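Local coordinates for fatty acid multifunctional protein (atmfp2) (Arabidopsis thaliana, PDB 2WTB) that catalyses the hydration of long-chain enoyl-CoA and the NAD-dependent oxidation of 3-hydroxyacyl-CoA in peroxisomal fatty acid beta-oxidation, at residues R198-A201 and L202-G206; G516-P519 and Y520-D523; I647-K650 and A651-D655; G663-P666 and Y667-G670. All coordinates share one frame; numbering follows the deposited sequence.

Interaction 1: residues R198-A201 and L202-G206; sequences RRWA and LDIVG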
loop_
_atom_site.group_PDB
_atom_site.type_symbol
_atom_site.label_atom_id
_atom_site.label_comp_id
_atom_site.label_asym_id
_atom_site.label_seq_id
_atom_site.Cartn_x
_atom_site.Cartn_y
_atom_site.Cartn_z
ATOM N N ARG A 198 -21.598 30.255 -8.920
ATOM C CA ARG A 198 -22.754 31.080 -8.573
ATOM C C ARG A 198 -23.451 31.624 -9.824
ATOM O O ARG A 198 -24.671 31.783 -9.843
ATOM C CB ARG A 198 -22.378 32.212 -7.605
ATOM C CG ARG A 198 -21.450 33.263 -8.180
ATOM C CD ARG A 198 -21.452 34.539 -7.344
ATOM N NE ARG A 198 -20.854 34.355 -6.024
ATOM C CZ ARG A 198 -21.501 34.529 -4.875
ATOM N NH1 ARG A 198 -22.775 34.900 -4.877
ATOM N NH2 ARG A 198 -20.873 34.341 -3.722
ATOM N N ARG A 199 -22.675 31.899 -10.868
ATOM C CA ARG A 199 -23.241 32.294 -12.151
ATOM C C ARG A 199 -24.032 31.132 -12.748
ATOM O O ARG A 199 -25.110 31.319 -13.317
ATOM C CB ARG A 199 -22.137 32.719 -13.119
ATOM C CG ARG A 199 -22.649 33.147 -14.486
ATOM C CD ARG A 199 -21.518 33.278 -15.501
ATOM N NE ARG A 199 -20.949 31.981 -15.853
ATOM C CZ ARG A 199 -21.456 31.168 -16.776
ATOM N NH1 ARG A 199 -22.548 31.517 -17.442
ATOM N NH2 ARG A 199 -20.873 30.003 -17.032
ATOM N N TRP A 200 -23.485 29.928 -12.613
ATOM C CA TRP A 200 -24.142 28.726 -13.109
ATOM C C TRP A 200 -25.442 28.488 -12.345
ATOM O O TRP A 200 -26.470 28.161 -12.938
ATOM C CB TRP A 200 -23.210 27.518 -12.966
ATOM C CG TRP A 200 -23.600 26.342 -13.811
ATOM C CD1 TRP A 200 -24.626 25.471 -13.582
ATOM C CD2 TRP A 200 -22.960 25.897 -15.016
ATOM N NE1 TRP A 200 -24.670 24.519 -14.572
ATOM C CE2 TRP A 200 -23.657 24.758 -15.464
ATOM C CE3 TRP A 200 -21.870 26.357 -15.761
ATOM C CZ2 TRP A 200 -23.300 24.072 -16.623
ATOM C CZ3 TRP A 200 -21.516 25.672 -16.913
ATOM C CH2 TRP A 200 -22.228 24.542 -17.331
ATOM N N ALA A 201 -25.389 28.670 -11.029
ATOM C CA ALA A 201 -26.546 28.445 -10.168
ATOM C C ALA A 201 -27.734 29.333 -10.532
ATOM O O ALA A 201 -28.877 28.878 -10.539
ATOM C CB ALA A 201 -26.165 28.636 -8.712
ATOM N N LEU A 202 -27.464 30.600 -10.831
ATOM C CA LEU A 202 -28.530 31.527 -11.204
ATOM C C LEU A 202 -28.980 31.310 -12.645
ATOM O O LEU A 202 -30.081 31.705 -13.023
ATOM C CB LEU A 202 -28.111 32.983 -10.979
ATOM C CG LEU A 202 -28.006 33.435 -9.520
ATOM C CD1 LEU A 202 -28.017 34.952 -9.428
ATOM C CD2 LEU A 202 -29.142 32.852 -8.700
ATOM N N ASP A 203 -28.122 30.686 -13.446
ATOM C CA ASP A 203 -28.504 30.278 -14.793
ATOM C C ASP A 203 -29.626 29.244 -14.724
ATOM O O ASP A 203 -30.590 29.303 -15.486
ATOM C CB ASP A 203 -27.302 29.700 -15.545
ATOM C CG ASP A 203 -26.467 30.769 -16.225
ATOM O OD1 ASP A 203 -26.983 31.887 -16.438
ATOM O OD2 ASP A 203 -25.295 30.487 -16.559
ATOM N N ILE A 204 -29.490 28.298 -13.800
ATOM C CA ILE A 204 -30.492 27.258 -13.612
ATOM C C ILE A 204 -31.806 27.854 -13.117
ATOM O O ILE A 204 -32.877 27.519 -13.618
ATOM C CB ILE A 204 -30.010 26.188 -12.618
ATOM C CG1 ILE A 204 -28.772 25.471 -13.162
ATOM C CG2 ILE A 204 -31.121 25.194 -12.320
ATOM C CD1 ILE A 204 -28.157 24.487 -12.182
ATOM N N VAL A 205 -31.714 28.741 -12.133
ATOM C CA VAL A 205 -32.886 29.431 -11.611
ATOM C C VAL A 205 -33.604 30.202 -12.716
ATOM O O VAL A 205 -34.829 30.331 -12.702
ATOM C CB VAL A 205 -32.505 30.407 -10.481
ATOM C CG1 VAL A 205 -33.631 31.393 -10.227
ATOM C CG2 VAL A 205 -32.155 29.644 -9.214
ATOM N N GLY A 206 -32.833 30.703 -13.677
ATOM C CA GLY A 206 -33.375 31.515 -14.752
ATOM C C GLY A 206 -33.623 30.747 -16.035
ATOM O O GLY A 206 -34.019 31.327 -17.048
#
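Leu202, Asp203, Ile204 and Val205 each give their backbone N-H to the carbonyl four residues earlier, on Arg198, Arg199, Trp200 and Ala201, so the two segments form the closing turns of helix 193-205. The four bonds are of even length: Ile204 N lies 3.1 Å from Trp200 O and Val205 N 3.3 Å from Ala201 O. The bond from Asp203 N to Arg199 O is the most bent of them, at 139°. Gly206 then leaves the helix.

One turn apart, Arg199 and Asp203 pair along the helix. The arginine chain starts out opposite its own nitrogen (chi1 180°) and bends at chi3, which carries NH1 along the helix to 3.1 Å from Asp203 OD2. The guanidinium and carboxylate planes are 73° apart, and OD2 lies well out of the guanidinium plane, so no N-H is aimed at it. The other oxygen, OD1, has a salt bridge to Arg208 just past the helix end. Next along the helix, the CD1 methyl of Ile204 meets the indole edge near its plane, 3.9 Å from Trp200 CD1. Trp200 also rests on Val106 of strand 105-109 and Ile128 of strand 126-129, so that this face of the helix lies on the mixed sheet of the hydratase/isomerase region.

The pairing of Arg199 with Asp203 is thus one of charge rather than a directed bond. A carboxylate so close to the C-terminal end of a helix would be disfavoured by the helix dipole, and the flanking arginines probably compensate for it.

Interaction 2: residues G516-P519 and Y520-D523; sequences GADP and YLID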
loop_
_atom_site.group_PDB
_atom_site.type_symbol
_atom_site.label_atom_id
_atom_site.label_comp_id
_atom_site.label_asym_id
_atom_site.label_seq_id
_atom_site.Cartn_x
_atom_site.Cartn_y
_atom_site.Cartn_z
ATOM N N GLY A 516 7.146 -36.106 1.882
ATOM C CA GLY A 516 6.219 -36.696 0.933
ATOM C C GLY A 516 5.198 -35.733 0.357
ATOM O O GLY A 516 4.576 -36.020 -0.666
ATOM N N ALA A 517 5.024 -34.589 1.011
ATOM C CA ALA A 517 4.035 -33.606 0.581
ATOM C C ALA A 517 4.287 -33.133 -0.849
ATOM O O ALA A 517 5.391 -32.706 -1.185
ATOM C CB ALA A 517 4.011 -32.421 1.540
ATOM N N ASP A 518 3.257 -33.213 -1.687
ATOM C CA ASP A 518 3.349 -32.745 -3.067
ATOM C C ASP A 518 3.577 -31.233 -3.110
ATOM O O ASP A 518 2.745 -30.460 -2.631
ATOM C CB ASP A 518 2.081 -33.112 -3.837
ATOM C CG ASP A 518 2.227 -32.919 -5.334
ATOM O OD1 ASP A 518 2.779 -31.878 -5.751
ATOM O OD2 ASP A 518 1.785 -33.806 -6.096
ATOM N N PRO A 519 4.709 -30.809 -3.693
ATOM C CA PRO A 519 5.117 -29.399 -3.734
ATOM C C PRO A 519 4.093 -28.516 -4.437
ATOM O O PRO A 519 3.831 -27.399 -3.990
ATOM C CB PRO A 519 6.418 -29.432 -4.548
ATOM C CG PRO A 519 6.896 -30.840 -4.466
ATOM C CD PRO A 519 5.665 -31.684 -4.392
ATOM N N TYR A 520 3.531 -29.016 -5.532
ATOM C CA TYR A 520 2.593 -28.241 -6.336
ATOM C C TYR A 520 1.270 -28.019 -5.608
ATOM O O TYR A 520 0.604 -27.005 -5.816
ATOM C CB TYR A 520 2.371 -28.917 -7.689
ATOM C CG TYR A 520 3.664 -29.231 -8.407
ATOM C CD1 TYR A 520 4.334 -28.254 -9.131
ATOM C CD2 TYR A 520 4.223 -30.500 -8.348
ATOM C CE1 TYR A 520 5.520 -28.535 -9.783
ATOM C CE2 TYR A 520 5.407 -30.789 -8.996
ATOM C CZ TYR A 520 6.052 -29.805 -9.712
ATOM O OH TYR A 520 7.232 -30.093 -10.358
ATOM N N LEU A 521 0.895 -28.965 -4.752
ATOM C CA LEU A 521 -0.265 -28.785 -3.888
ATOM C C LEU A 521 0.023 -27.660 -2.898
ATOM O O LEU A 521 -0.824 -26.801 -2.654
ATOM C CB LEU A 521 -0.592 -30.075 -3.136
ATOM C CG LEU A 521 -0.929 -31.317 -3.965
ATOM C CD1 LEU A 521 -1.237 -32.499 -3.055
ATOM C CD2 LEU A 521 -2.092 -31.046 -4.908
ATOM N N ILE A 522 1.228 -27.676 -2.332
ATOM C CA ILE A 522 1.667 -26.631 -1.416
ATOM C C ILE A 522 1.480 -25.254 -2.045
ATOM O O ILE A 522 0.831 -24.379 -1.471
ATOM C CB ILE A 522 3.154 -26.795 -1.042
ATOM C CG1 ILE A 522 3.423 -28.189 -0.473
ATOM C CG2 ILE A 522 3.579 -25.715 -0.054
ATOM C CD1 ILE A 522 2.890 -28.397 0.926
ATOM N N ASP A 523 2.051 -25.073 -3.232
ATOM C CA ASP A 523 1.977 -23.798 -3.939
ATOM C C ASP A 523 0.540 -23.368 -4.205
ATOM O O ASP A 523 0.187 -22.207 -3.999
ATOM C CB ASP A 523 2.758 -23.863 -5.253
ATOM C CG ASP A 523 4.257 -23.776 -5.043
ATOM O OD1 ASP A 523 4.703 -23.875 -3.881
ATOM O OD2 ASP A 523 4.991 -23.605 -6.038
#
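Asp518 holds CG opposite its own nitrogen (chi1 -168°), and this torsion swings OD1 forward to the N-H of Tyr520, while the tyrosine CG, opposite its carbonyl carbon, sets the ring beside the same oxygen. The capping bond from Tyr520 N to Asp518 OD1 is 3.0 Å long and bent to 136°, with the donor approaching nearly along the C-O axis. OD1 also lies at the ring edge, near its plane, 3.3 Å from Tyr520 CD2. Asp518 CB serves an apolar neighbour: the leucine side chain crosses it at about a right angle, with Leu521 CD1 3.5 Å away.

The carbonyl of Asp518 begins the helical bonding. Its oxygen takes Ile522 N in the carbonyl plane at 3.2 Å and, weakly, Leu521 N. Pro519, which has no N-H to satisfy, occupies the first helical position, and its O accepts Asp523 N at 3.0 Å. With an alanine at Asp518, the Tyr520 N-H would probably lose its side-chain acceptor, leaving the first turn less firmly capped.

Just before this N-cap, Gly516 closes helix 498-514 in a Schellman motif. Ala517 touches Leu512 of that helix and Ile522 of the next. Ile522 in turn packs on Pro535 and Phe536, and the Asp523 carboxylate accepts from Phe536 N and Arg537 N, which ties helix 519-529 to the beginning of helix 535-542.

Interaction 3: residues I647-K650 and A651-D655; sequences IAVK and AADLD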
loop_
_atom_site.group_PDB
_atom_site.type_symbol
_atom_site.label_atom_id
_atom_site.label_comp_id
_atom_site.label_asym_id
_atom_site.label_seq_id
_atom_site.Cartn_x
_atom_site.Cartn_y
_atom_site.Cartn_z
ATOM N N ILE A 647 13.336 -5.781 17.779
ATOM C CA ILE A 647 13.810 -5.531 16.424
ATOM C C ILE A 647 12.808 -4.677 15.661
ATOM O O ILE A 647 13.186 -3.810 14.875
ATOM C CB ILE A 647 14.058 -6.840 15.660
ATOM C CG1 ILE A 647 15.164 -7.643 16.344
ATOM C CG2 ILE A 647 14.431 -6.553 14.213
ATOM C CD1 ILE A 647 16.510 -6.956 16.321
ATOM N N ALA A 648 11.525 -4.930 15.901
ATOM C CA ALA A 648 10.461 -4.137 15.300
ATOM C C ALA A 648 9.812 -3.264 16.362
ATOM O O ALA A 648 9.600 -3.701 17.495
ATOM C CB ALA A 648 9.429 -5.035 14.648
ATOM N N VAL A 649 9.499 -2.030 15.989
ATOM C CA VAL A 649 8.954 -1.058 16.927
ATOM C C VAL A 649 7.587 -1.474 17.450
ATOM O O VAL A 649 7.306 -1.363 18.642
ATOM C CB VAL A 649 8.826 0.330 16.278
ATOM C CG1 VAL A 649 7.941 1.235 17.122
ATOM C CG2 VAL A 649 10.201 0.942 16.071
ATOM N N LYS A 650 6.741 -1.955 16.547
ATOM C CA LYS A 650 5.368 -2.292 16.890
ATOM C C LYS A 650 4.838 -3.373 15.956
ATOM O O LYS A 650 5.275 -3.484 14.810
ATOM C CB LYS A 650 4.489 -1.045 16.803
ATOM C CG LYS A 650 4.380 -0.469 15.403
ATOM C CD LYS A 650 3.607 0.839 15.396
ATOM C CE LYS A 650 4.504 2.018 15.744
ATOM N NZ LYS A 650 5.493 2.295 14.664
ATOM N N ALA A 651 3.895 -4.168 16.451
ATOM C CA ALA A 651 3.330 -5.262 15.670
ATOM C C ALA A 651 2.868 -4.793 14.290
ATOM O O ALA A 651 3.117 -5.461 13.285
ATOM C CB ALA A 651 2.177 -5.909 16.425
ATOM N N ALA A 652 2.205 -3.640 14.248
ATOM C CA ALA A 652 1.643 -3.126 13.003
ATOM C C ALA A 652 2.707 -2.900 11.931
ATOM O O ALA A 652 2.397 -2.872 10.740
ATOM C CB ALA A 652 0.863 -1.847 13.259
ATOM N N ASP A 653 3.956 -2.735 12.355
ATOM C CA ASP A 653 5.058 -2.594 11.409
ATOM C C ASP A 653 5.382 -3.934 10.748
ATOM O O ASP A 653 5.660 -3.997 9.550
ATOM C CB ASP A 653 6.300 -2.020 12.089
ATOM C CG ASP A 653 6.220 -0.510 12.282
ATOM O OD1 ASP A 653 5.343 0.134 11.666
ATOM O OD2 ASP A 653 7.044 0.033 13.050
ATOM N N LEU A 654 5.342 -5.003 11.537
ATOM C CA LEU A 654 5.550 -6.347 11.014
ATOM C C LEU A 654 4.485 -6.701 9.975
ATOM O O LEU A 654 4.775 -7.355 8.972
ATOM C CB LEU A 654 5.543 -7.370 12.148
ATOM C CG LEU A 654 6.737 -7.321 13.101
ATOM C CD1 LEU A 654 6.702 -8.510 14.048
ATOM C CD2 LEU A 654 8.041 -7.294 12.320
ATOM N N ASP A 655 3.254 -6.259 10.221
ATOM C CA ASP A 655 2.154 -6.484 9.289
ATOM C C ASP A 655 2.467 -5.886 7.922
ATOM O O ASP A 655 2.490 -6.600 6.918
ATOM C CB ASP A 655 0.853 -5.895 9.839
ATOM C CG ASP A 655 0.340 -6.647 11.054
ATOM O OD1 ASP A 655 0.627 -7.856 11.168
ATOM O OD2 ASP A 655 -0.354 -6.033 11.892
#
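Lys650 reaches forward over the first turn of helix 651-662 to Asp653, and its side chain meets the aspartate at CG and again at NZ. CB sits next to the following amide. CG, placed between the backbone N and the carbonyl carbon (chi1 64°), comes within 3.6 Å of Asp653 OD2 and equally near to the carboxylate carbon. CD is farther off, 4.2 Å from Asp653 OD1. Bends at chi3 and chi4 carry the chain through CE, which makes no close approach to the aspartate, and bring NZ back to 3.2 Å from Asp653 OD2 in a hydrogen-bonded salt bridge. The ammonium meets OD2 from above the carboxylate plane, 37° out of it. NZ is gripped as well by the carbonyl oxygens of Gly295 and Lys298, the former its strongest partner.

The main chain joins the same two residues: Asp653 N donates to Lys650 O at 2.9 Å, at an angle of 144°. Replacing Asp653 by an alanine would probably leave the Lys650 ammonium without this counter-charge and open a gap beside its CG. Across the turn, Ala648 CB packs 3.5 Å from Leu654 CD2, and both side chains lean on Val642 of helix 624-644.

The arrangement is that of a helix N-terminus, with Lys650 as the N-cap residue and an acidic residue in the third helical position. There the carboxylate would interact favourably with the helix dipole, and the lysine ties this start to the loop that follows helix 281-294.

Interaction 4: residues G663-P666 and Y667-G670; sequences GFPP and YRGG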
loop_
_atom_site.group_PDB
_atom_site.type_symbol
_atom_site.label_atom_id
_atom_site.label_comp_id
_atom_site.label_asym_id
_atom_site.label_seq_id
_atom_site.Cartn_x
_atom_site.Cartn_y
_atom_site.Cartn_z
ATOM N N GLY A 663 4.166 -9.901 -0.145
ATOM C CA GLY A 663 2.828 -9.989 -0.702
ATOM C C GLY A 663 1.810 -10.728 0.148
ATOM O O GLY A 663 0.899 -11.361 -0.384
ATOM N N PHE A 664 1.959 -10.654 1.467
ATOM C CA PHE A 664 0.984 -11.259 2.366
ATOM C C PHE A 664 -0.365 -10.561 2.202
ATOM O O PHE A 664 -0.424 -9.334 2.124
ATOM C CB PHE A 664 1.458 -11.176 3.817
ATOM C CG PHE A 664 0.591 -11.930 4.782
ATOM C CD1 PHE A 664 0.894 -13.237 5.131
ATOM C CD2 PHE A 664 -0.526 -11.335 5.342
ATOM C CE1 PHE A 664 0.098 -13.938 6.016
ATOM C CE2 PHE A 664 -1.327 -12.030 6.229
ATOM C CZ PHE A 664 -1.015 -13.333 6.566
ATOM N N PRO A 665 -1.450 -11.348 2.148
ATOM C CA PRO A 665 -2.819 -10.882 1.888
ATOM C C PRO A 665 -3.226 -9.699 2.760
ATOM O O PRO A 665 -3.379 -9.859 3.970
ATOM C CB PRO A 665 -3.675 -12.099 2.248
ATOM C CG PRO A 665 -2.782 -13.259 2.039
ATOM C CD PRO A 665 -1.399 -12.801 2.391
ATOM N N PRO A 666 -3.412 -8.522 2.145
ATOM C CA PRO A 666 -3.798 -7.298 2.856
ATOM C C PRO A 666 -5.107 -7.469 3.622
ATOM O O PRO A 666 -5.221 -6.996 4.752
ATOM C CB PRO A 666 -3.983 -6.282 1.724
ATOM C CG PRO A 666 -3.148 -6.800 0.606
ATOM C CD PRO A 666 -3.232 -8.291 0.702
ATOM N N TYR A 667 -6.078 -8.138 3.010
ATOM C CA TYR A 667 -7.380 -8.348 3.637
ATOM C C TYR A 667 -7.291 -9.225 4.885
ATOM O O TYR A 667 -8.262 -9.355 5.630
ATOM C CB TYR A 667 -8.380 -8.937 2.634
ATOM C CG TYR A 667 -7.795 -10.006 1.742
ATOM C CD1 TYR A 667 -7.276 -9.686 0.495
ATOM C CD2 TYR A 667 -7.756 -11.334 2.147
ATOM C CE1 TYR A 667 -6.736 -10.658 -0.326
ATOM C CE2 TYR A 667 -7.218 -12.313 1.334
ATOM C CZ TYR A 667 -6.709 -11.971 0.100
ATOM O OH TYR A 667 -6.173 -12.942 -0.712
ATOM N N ARG A 668 -6.126 -9.822 5.113
ATOM C CA ARG A 668 -5.899 -10.597 6.328
ATOM C C ARG A 668 -5.150 -9.780 7.380
ATOM O O ARG A 668 -4.765 -10.303 8.426
ATOM C CB ARG A 668 -5.160 -11.899 6.020
ATOM C CG ARG A 668 -5.901 -12.797 5.040
ATOM C CD ARG A 668 -5.404 -14.229 5.105
ATOM N NE ARG A 668 -5.787 -14.991 3.922
ATOM C CZ ARG A 668 -6.982 -15.549 3.746
ATOM N NH1 ARG A 668 -7.917 -15.426 4.676
ATOM N NH2 ARG A 668 -7.241 -16.226 2.637
ATOM N N GLY A 669 -4.942 -8.498 7.087
ATOM C CA GLY A 669 -4.394 -7.561 8.055
ATOM C C GLY A 669 -2.882 -7.547 8.196
ATOM O O GLY A 669 -2.295 -6.514 8.517
ATOM N N GLY A 670 -2.250 -8.692 7.962
ATOM C CA GLY A 670 -0.816 -8.816 8.134
ATOM C C GLY A 670 -0.477 -10.027 8.978
ATOM O O GLY A 670 -1.340 -10.566 9.666
#
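Pro665 lies against both Tyr667 and Arg668 and is the centre of this short turn. Its CB stands over one face of the phenol ring, 4.0 Å from the centroid of Tyr667 and 25° off the normal, a CH-pi contact displaced toward the rim. A chi1 of 41° sets the tyrosine CG between its backbone N and carbonyl carbon, a torsion that turns the ring face toward Pro665 CB. The Arg668 chain, extended from CG to NE, crosses Pro665 at a slant: Arg668 CG is 3.6 Å from Pro665 CB, and Pro665 CG comes to the guanidinium edge near its plane. Tyr667 CE2 lies over one face of that guanidinium, whose NH2 donates to Phe529 O.

The residue before the proline, Phe664, turns one ring face to Pro665 CD, while Phe664 CE2 approaches Gly670 C at 3.5 Å and Arg668 CB at 3.8 Å. Phe664 and Pro665 both touch Met531.

Two bonds spanning three residues hold the backbone: Arg668 N to Pro665 O at 3.0 Å and Gly669 N to Pro666 O at 2.8 Å, each donor above the carbonyl plane. Gly669 then turns with positive phi, and the backbone angles of Gly670 would press any side chain into the carbonyl oxygen of Gly669. This is a 3-10 turn begun by proline and followed by two glycines, the second the N-cap of helix 671-678, and it forms the buried connection from helix 651-662.

In the fold
Interactions 3 and 4 stand at the two ends of helix 651-662, their centres about 14 Å apart, and they touch: Asp655 CB lies 3.5 Å from Gly669 O. Asp655 OD1 also accepts from Met672 N and Phe673 N, so a residue of interaction 3 binds the start of the helix that interaction 4 leads into. Interaction 2, in the region of the 3-hydroxyacyl-CoA dehydrogenase C-terminal domain family, has its nearest atoms about 11 Å from interaction 4. Interaction 1 belongs to the distant hydratase/isomerase region, its centre about 50 Å from that of interaction 4. That region holds the predicted catalytic Glu119 and Glu139, yet all four contacts lie away from them.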